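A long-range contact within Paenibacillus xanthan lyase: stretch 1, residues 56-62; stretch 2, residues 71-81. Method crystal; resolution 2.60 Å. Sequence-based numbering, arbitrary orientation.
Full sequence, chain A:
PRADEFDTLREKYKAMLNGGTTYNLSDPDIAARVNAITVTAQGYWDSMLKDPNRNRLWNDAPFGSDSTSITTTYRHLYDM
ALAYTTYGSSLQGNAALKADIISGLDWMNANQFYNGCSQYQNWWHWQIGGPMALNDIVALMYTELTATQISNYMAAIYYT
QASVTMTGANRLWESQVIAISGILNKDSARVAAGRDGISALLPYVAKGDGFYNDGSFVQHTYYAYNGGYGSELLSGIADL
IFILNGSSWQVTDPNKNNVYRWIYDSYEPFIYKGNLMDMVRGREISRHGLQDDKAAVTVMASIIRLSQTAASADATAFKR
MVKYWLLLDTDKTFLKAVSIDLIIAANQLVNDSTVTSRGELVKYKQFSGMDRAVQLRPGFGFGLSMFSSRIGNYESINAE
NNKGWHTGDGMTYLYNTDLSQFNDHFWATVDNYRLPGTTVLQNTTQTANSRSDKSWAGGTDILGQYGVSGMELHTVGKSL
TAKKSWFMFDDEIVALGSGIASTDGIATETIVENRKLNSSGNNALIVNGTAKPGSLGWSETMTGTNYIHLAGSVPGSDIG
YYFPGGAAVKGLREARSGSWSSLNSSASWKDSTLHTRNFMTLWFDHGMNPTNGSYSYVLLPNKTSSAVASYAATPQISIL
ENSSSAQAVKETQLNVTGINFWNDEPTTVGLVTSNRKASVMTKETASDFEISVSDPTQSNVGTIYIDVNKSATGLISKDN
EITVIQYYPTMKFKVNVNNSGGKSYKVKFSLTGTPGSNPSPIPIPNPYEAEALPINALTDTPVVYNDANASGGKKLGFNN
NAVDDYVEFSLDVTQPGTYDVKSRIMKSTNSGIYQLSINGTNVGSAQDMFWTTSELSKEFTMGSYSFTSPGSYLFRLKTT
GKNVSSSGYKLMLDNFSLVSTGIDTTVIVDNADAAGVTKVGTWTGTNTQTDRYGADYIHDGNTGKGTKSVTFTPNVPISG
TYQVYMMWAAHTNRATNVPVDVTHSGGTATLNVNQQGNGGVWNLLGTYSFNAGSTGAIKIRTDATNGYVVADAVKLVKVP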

ATOM      1  N   ARG A  56     -32.617   6.189 -41.857  1.00 18.86           N
ATOM      2  CA  ARG A  56     -31.827   5.484 -40.858  1.00 17.47           C
ATOM      3  C   ARG A  56     -31.766   4.064 -41.396  1.00 21.62           C
ATOM      4  O   ARG A  56     -32.451   3.760 -42.377  1.00 24.06           O
ATOM      5  CB  ARG A  56     -32.542   5.496 -39.507  1.00 16.63           C
ATOM      6  CG  ARG A  56     -33.906   4.819 -39.560  1.00 20.66           C
ATOM      7  CD  ARG A  56     -34.758   4.996 -38.302  1.00 21.23           C
ATOM      8  NE  ARG A  56     -35.107   6.393 -38.053  1.00 19.12           N
ATOM      9  CZ  ARG A  56     -36.139   6.785 -37.314  1.00 15.38           C
ATOM     10  NH1 ARG A  56     -36.951   5.891 -36.763  1.00 14.46           N
ATOM     11  NH2 ARG A  56     -36.358   8.078 -37.126  1.00 18.83           N
ATOM     12  N   LEU A  57     -30.967   3.193 -40.783  1.00 17.19           N
ATOM     13  CA  LEU A  57     -30.906   1.801 -41.236  1.00 17.08           C
ATOM     14  C   LEU A  57     -31.655   0.859 -40.303  1.00 21.23           C
ATOM     15  O   LEU A  57     -32.058  -0.232 -40.702  1.00 21.66           O
ATOM     16  CB  LEU A  57     -29.461   1.330 -41.404  1.00 13.62           C
ATOM     17  CG  LEU A  57     -28.596   2.122 -42.384  1.00 16.74           C
ATOM     18  CD1 LEU A  57     -27.272   1.413 -42.596  1.00 14.75           C
ATOM     19  CD2 LEU A  57     -29.301   2.357 -43.717  1.00 16.78           C
ATOM     20  N   TRP A  58     -31.803   1.275 -39.050  1.00 23.62           N
ATOM     21  CA  TRP A  58     -32.619   0.551 -38.088  1.00 20.41           C
ATOM     22  C   TRP A  58     -33.359   1.588 -37.272  1.00 24.28           C
ATOM     23  O   TRP A  58     -32.866   2.698 -37.093  1.00 24.81           O
ATOM     24  CB  TRP A  58     -31.768  -0.314 -37.165  1.00 19.86           C
ATOM     25  CG  TRP A  58     -31.305  -1.582 -37.782  1.00 20.30           C
ATOM     26  CD1 TRP A  58     -31.946  -2.786 -37.757  1.00 19.87           C
ATOM     27  CD2 TRP A  58     -30.087  -1.790 -38.508  1.00 16.84           C
ATOM     28  NE1 TRP A  58     -31.209  -3.727 -38.432  1.00 18.81           N
ATOM     29  CE2 TRP A  58     -30.062  -3.142 -38.905  1.00 20.21           C
ATOM     30  CE3 TRP A  58     -29.022  -0.959 -38.873  1.00 15.40           C
ATOM     31  CZ2 TRP A  58     -29.008  -3.688 -39.646  1.00 18.39           C
ATOM     32  CZ3 TRP A  58     -27.975  -1.500 -39.612  1.00 14.60           C
ATOM     33  CH2 TRP A  58     -27.980  -2.850 -39.993  1.00 18.04           C
ATOM     34  N   ASN A  59     -34.542   1.230 -36.786  1.00 24.46           N
ATOM     35  CA  ASN A  59     -35.326   2.148 -35.977  1.00 24.43           C
ATOM     36  C   ASN A  59     -34.723   2.345 -34.592  1.00 25.55           C
ATOM     37  O   ASN A  59     -34.894   3.391 -33.968  1.00 26.91           O
ATOM     38  CB  ASN A  59     -36.775   1.670 -35.870  1.00 22.09           C
ATOM     39  CG  ASN A  59     -37.646   2.208 -36.990  1.00 24.17           C
ATOM     40  OD1 ASN A  59     -37.412   3.310 -37.505  1.00 21.51           O
ATOM     41  ND2 ASN A  59     -38.659   1.434 -37.375  1.00 15.36           N
ATOM     42  N   ASP A  60     -34.001   1.343 -34.114  1.00 22.27           N
ATOM     43  CA  ASP A  60     -33.423   1.423 -32.784  1.00 22.04           C
ATOM     44  C   ASP A  60     -32.176   2.299 -32.804  1.00 23.44           C
ATOM     45  O   ASP A  60     -31.457   2.406 -31.806  1.00 21.17           O
ATOM     46  CB  ASP A  60     -33.121   0.022 -32.235  1.00 21.92           C
ATOM     47  CG  ASP A  60     -31.921  -0.643 -32.907  1.00 23.13           C
ATOM     48  OD1 ASP A  60     -31.420  -0.141 -33.938  1.00 26.28           O
ATOM     49  OD2 ASP A  60     -31.481  -1.699 -32.403  1.00 29.61           O
ATOM     50  N   ALA A  61     -31.916   2.903 -33.960  1.00 18.30           N
ATOM     51  CA  ALA A  61     -30.768   3.777 -34.123  1.00 19.89           C
ATOM     52  C   ALA A  61     -31.121   4.965 -34.994  1.00 18.25           C
ATOM     53  O   ALA A  61     -30.589   5.096 -36.096  1.00 22.22           O
ATOM     54  CB  ALA A  61     -29.603   3.011 -34.725  1.00 22.01           C
ATOM     55  N   PRO A  62     -32.016   5.839 -34.505  1.00 15.36           N
ATOM     56  CA  PRO A  62     -32.436   7.018 -35.275  1.00 17.08           C
ATOM     57  C   PRO A  62     -31.337   8.068 -35.334  1.00 21.87           C
ATOM     58  O   PRO A  62     -30.540   8.162 -34.404  1.00 19.97           O
ATOM     59  CB  PRO A  62     -33.613   7.561 -34.466  1.00 16.26           C
ATOM     60  CG  PRO A  62     -33.344   7.107 -33.064  1.00 15.25           C
ATOM     61  CD  PRO A  62     -32.667   5.774 -33.184  1.00 13.18           C
ATOM     62  N   THR A  71     -22.653   4.182 -33.747  1.00 13.18           N
ATOM     63  CA  THR A  71     -22.042   2.946 -33.285  1.00 13.11           C
ATOM     64  C   THR A  71     -22.997   1.774 -33.447  1.00 15.98           C
ATOM     65  O   THR A  71     -22.607   0.692 -33.912  1.00 14.25           O
ATOM     66  CB  THR A  71     -21.634   3.058 -31.793  1.00 15.89           C
ATOM     67  OG1 THR A  71     -20.628   4.064 -31.642  1.00 17.75           O
ATOM     68  CG2 THR A  71     -21.106   1.729 -31.256  1.00 10.29           C
ATOM     69  N   THR A  72     -24.250   1.998 -33.054  1.00 18.28           N
ATOM     70  CA  THR A  72     -25.268   0.950 -33.071  1.00 18.18           C
ATOM     71  C   THR A  72     -25.474   0.428 -34.483  1.00 19.79           C
ATOM     72  O   THR A  72     -25.517  -0.788 -34.709  1.00 18.88           O
ATOM     73  CB  THR A  72     -26.607   1.456 -32.525  1.00 15.23           C
ATOM     74  OG1 THR A  72     -26.378   2.140 -31.292  1.00 21.51           O
ATOM     75  CG2 THR A  72     -27.551   0.303 -32.274  1.00 16.57           C
ATOM     76  N   THR A  73     -25.587   1.356 -35.428  1.00 17.68           N
ATOM     77  CA  THR A  73     -25.788   0.999 -36.821  1.00 16.74           C
ATOM     78  C   THR A  73     -24.634   0.136 -37.312  1.00 20.03           C
ATOM     79  O   THR A  73     -24.859  -0.938 -37.889  1.00 16.61           O
ATOM     80  CB  THR A  73     -25.914   2.253 -37.713  1.00 20.04           C
ATOM     81  OG1 THR A  73     -27.039   3.037 -37.294  1.00 18.58           O
ATOM     82  CG2 THR A  73     -26.082   1.856 -39.163  1.00 15.22           C
ATOM     83  N   TYR A  74     -23.401   0.595 -37.068  1.00 17.37           N
ATOM     84  CA  TYR A  74     -22.222  -0.120 -37.556  1.00 12.55           C
ATOM     85  C   TYR A  74     -22.038  -1.462 -36.863  1.00 13.07           C
ATOM     86  O   TYR A  74     -21.539  -2.405 -37.469  1.00 14.66           O
ATOM     87  CB  TYR A  74     -20.957   0.716 -37.429  1.00 13.48           C
ATOM     88  CG  TYR A  74     -20.771   1.738 -38.525  1.00 12.75           C
ATOM     89  CD1 TYR A  74     -20.846   1.379 -39.864  1.00 12.05           C
ATOM     90  CD2 TYR A  74     -20.517   3.069 -38.220  1.00 12.38           C
ATOM     91  CE1 TYR A  74     -20.674   2.327 -40.875  1.00 11.03           C
ATOM     92  CE2 TYR A  74     -20.345   4.014 -39.214  1.00 12.71           C
ATOM     93  CZ  TYR A  74     -20.426   3.642 -40.537  1.00 12.40           C
ATOM     94  OH  TYR A  74     -20.253   4.593 -41.517  1.00 15.46           O
ATOM     95  N   ARG A  75     -22.441  -1.565 -35.602  1.00 12.53           N
ATOM     96  CA  ARG A  75     -22.380  -2.868 -34.942  1.00 15.72           C
ATOM     97  C   ARG A  75     -23.366  -3.842 -35.584  1.00 20.37           C
ATOM     98  O   ARG A  75     -23.033  -5.010 -35.819  1.00 22.58           O
ATOM     99  CB  ARG A  75     -22.600  -2.754 -33.430  1.00 14.49           C
ATOM    100  CG  ARG A  75     -21.497  -1.985 -32.737  1.00 24.04           C
ATOM    101  CD  ARG A  75     -21.580  -1.996 -31.220  1.00 25.73           C
ATOM    102  NE  ARG A  75     -20.326  -1.493 -30.659  1.00 34.93           N
ATOM    103  CZ  ARG A  75     -20.065  -1.363 -29.361  1.00 37.22           C
ATOM    104  NH1 ARG A  75     -20.979  -1.698 -28.459  1.00 32.55           N
ATOM    105  NH2 ARG A  75     -18.881  -0.896 -28.968  1.00 30.47           N
ATOM    106  N   HIS A  76     -24.572  -3.358 -35.881  1.00 19.48           N
ATOM    107  CA  HIS A  76     -25.563  -4.177 -36.574  1.00 21.72           C
ATOM    108  C   HIS A  76     -25.014  -4.659 -37.913  1.00 20.13           C
ATOM    109  O   HIS A  76     -25.057  -5.861 -38.202  1.00 18.20           O
ATOM    110  CB  HIS A  76     -26.865  -3.413 -36.772  1.00 16.97           C
ATOM    111  CG  HIS A  76     -27.599  -3.138 -35.502  1.00 21.88           C
ATOM    112  ND1 HIS A  76     -27.244  -3.711 -34.302  1.00 26.83           N
ATOM    113  CD2 HIS A  76     -28.671  -2.350 -35.239  1.00 23.22           C
ATOM    114  CE1 HIS A  76     -28.063  -3.283 -33.349  1.00 23.97           C
ATOM    115  NE2 HIS A  76     -28.936  -2.460 -33.901  1.00 19.49           N
ATOM    116  N   LEU A  77     -24.492  -3.724 -38.712  1.00 14.66           N
ATOM    117  CA  LEU A  77     -23.804  -4.061 -39.963  1.00 16.17           C
ATOM    118  C   LEU A  77     -22.657  -5.057 -39.761  1.00 18.36           C
ATOM    119  O   LEU A  77     -22.496  -6.001 -40.539  1.00 20.93           O
ATOM    120  CB  LEU A  77     -23.285  -2.802 -40.658  1.00 13.81           C
ATOM    121  CG  LEU A  77     -24.359  -1.933 -41.310  1.00 16.45           C
ATOM    122  CD1 LEU A  77     -23.782  -0.601 -41.742  1.00 12.92           C
ATOM    123  CD2 LEU A  77     -24.985  -2.660 -42.497  1.00 16.49           C
ATOM    124  N   TYR A  78     -21.872  -4.863 -38.707  1.00 15.82           N
ATOM    125  CA  TYR A  78     -20.806  -5.805 -38.416  1.00 15.77           C
ATOM    126  C   TYR A  78     -21.324  -7.227 -38.196  1.00 16.38           C
ATOM    127  O   TYR A  78     -20.738  -8.192 -38.698  1.00 12.06           O
ATOM    128  CB  TYR A  78     -19.978  -5.374 -37.207  1.00 16.85           C
ATOM    129  CG  TYR A  78     -18.976  -6.437 -36.834  1.00 18.29           C
ATOM    130  CD1 TYR A  78     -17.830  -6.635 -37.597  1.00 17.15           C
ATOM    131  CD2 TYR A  78     -19.196  -7.276 -35.755  1.00 17.49           C
ATOM    132  CE1 TYR A  78     -16.921  -7.628 -37.276  1.00 18.00           C
ATOM    133  CE2 TYR A  78     -18.288  -8.278 -35.426  1.00 19.30           C
ATOM    134  CZ  TYR A  78     -17.153  -8.446 -36.190  1.00 20.81           C
ATOM    135  OH  TYR A  78     -16.246  -9.430 -35.864  1.00 24.77           O
ATOM    136  N   ASP A  79     -22.405  -7.357 -37.431  1.00 20.51           N
ATOM    137  CA  ASP A  79     -22.949  -8.680 -37.121  1.00 22.65           C
ATOM    138  C   ASP A  79     -23.327  -9.408 -38.398  1.00 17.97           C
ATOM    139  O   ASP A  79     -23.065 -10.598 -38.532  1.00 18.42           O
ATOM    140  CB  ASP A  79     -24.164  -8.591 -36.191  1.00 21.52           C
ATOM    141  CG  ASP A  79     -23.785  -8.223 -34.765  1.00 27.38           C
ATOM    142  OD1 ASP A  79     -22.605  -8.402 -34.396  1.00 25.30           O
ATOM    143  OD2 ASP A  79     -24.668  -7.764 -34.008  1.00 28.02           O
ATOM    144  N   MET A  80     -23.932  -8.677 -39.332  1.00 19.22           N
ATOM    145  CA  MET A  80     -24.351  -9.234 -40.617  1.00 20.54           C
ATOM    146  C   MET A  80     -23.130  -9.647 -41.434  1.00 18.75           C
ATOM    147  O   MET A  80     -23.063 -10.764 -41.962  1.00 17.59           O
ATOM    148  CB  MET A  80     -25.205  -8.218 -41.387  1.00 13.65           C
ATOM    149  CG  MET A  80     -26.506  -7.864 -40.686  1.00 16.66           C
ATOM    150  SD  MET A  80     -27.311  -6.367 -41.319  1.00 22.20           S
ATOM    151  CE  MET A  80     -27.725  -6.869 -42.988  1.00 17.10           C
ATOM    152  N   ALA A  81     -22.169  -8.736 -41.526  1.00 17.08           N
ATOM    153  CA  ALA A  81     -20.895  -9.011 -42.184  1.00 16.79           C
ATOM    154  C   ALA A  81     -20.210 -10.250 -41.595  1.00 16.29           C
ATOM    155  O   ALA A  81     -19.600 -11.036 -42.321  1.00 18.47           O
ATOM    156  CB  ALA A  81     -19.985  -7.787 -42.096  1.00 12.17           C
TER
HETATM  157  O   HOH W   1     -29.891   3.631 -38.135  1.00 22.44           O
HETATM  158  O   HOH W   2     -28.751   3.478 -30.995  1.00 21.84           O

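A loop without regular secondary structure can pack firmly against a helix when a few side chains adopt rotamers that let each one serve more than one neighbour. The contact between residues 56-62 and the helix 71-81 of this lyase illustrates the principle, burying 400 Å² with both sides summed.

W58 covers the most ground. Its CA-to-CB bond points toward the helix, and with chi1 at -78° (m) and chi2 at -90° the indole is laid along the helix surface, within reach of T73, the adjacent pair H76 and L77, and M80; T73 precedes that pair by three and four residues and M80 follows it by four and three, so successive turns bring them to one side of the helix. H76 CB sits over the six-membered ring, 3.5 Å from its centroid and only 12° off the ring normal, which is the geometry of a CH-pi contact. M80, with chi1 m, chi2 t and chi3 p, brings its sulfur to the rim of the same ring instead: SD lies 3.6 Å from W58 CZ2, near the ring plane. L77 adds an apolar contact, its CD2 3.9 Å from W58 CH2.

H76 is the second pivot. At chi1 -68° (m) and chi2 -10°, its imidazole presents an edge to the face of the W58 five-membered ring, with the centroids 4.8 Å apart and the planes at 75°. The same orientation carries H76 NE2 to D60, where it donates a hydrogen bond to D60 OD2 at 3.0 Å with an angle of 160°; the bond from H76 NE2 to D60 OD1, at 3.4 Å and 137°, is weak. One ring conformation thus satisfies an aromatic and a polar partner.

D60 meets it from a type I turn running from W58 to A61, closed by the backbone hydrogen bond from A61 N to W58 O at 3.3 Å. Its CA-to-CB bond points sideways, but chi1 of 73° (p) swings the carboxylate nearer the helix and within reach of the imidazole.

Beside these rings the packing is simpler. L57, in the m,t rotamer, places CD1 3.7 Å from T73 CG2 and 4.1 Å from L77 CD1. A61 needs no rotamer: its CB reaches T72 CB at 4.0 Å and T73 OG1 at 3.6 Å, where the two backbones run close.

Water completes the join. Water 1 accepts from L57 N (2.9 Å) and donates to A61 O (2.6 Å) and T73 OG1 (3.0 Å), while water 2 donates to D60 O (3.0 Å) and T72 OG1 (2.7 Å), linking loop carbonyls to helix hydroxyls.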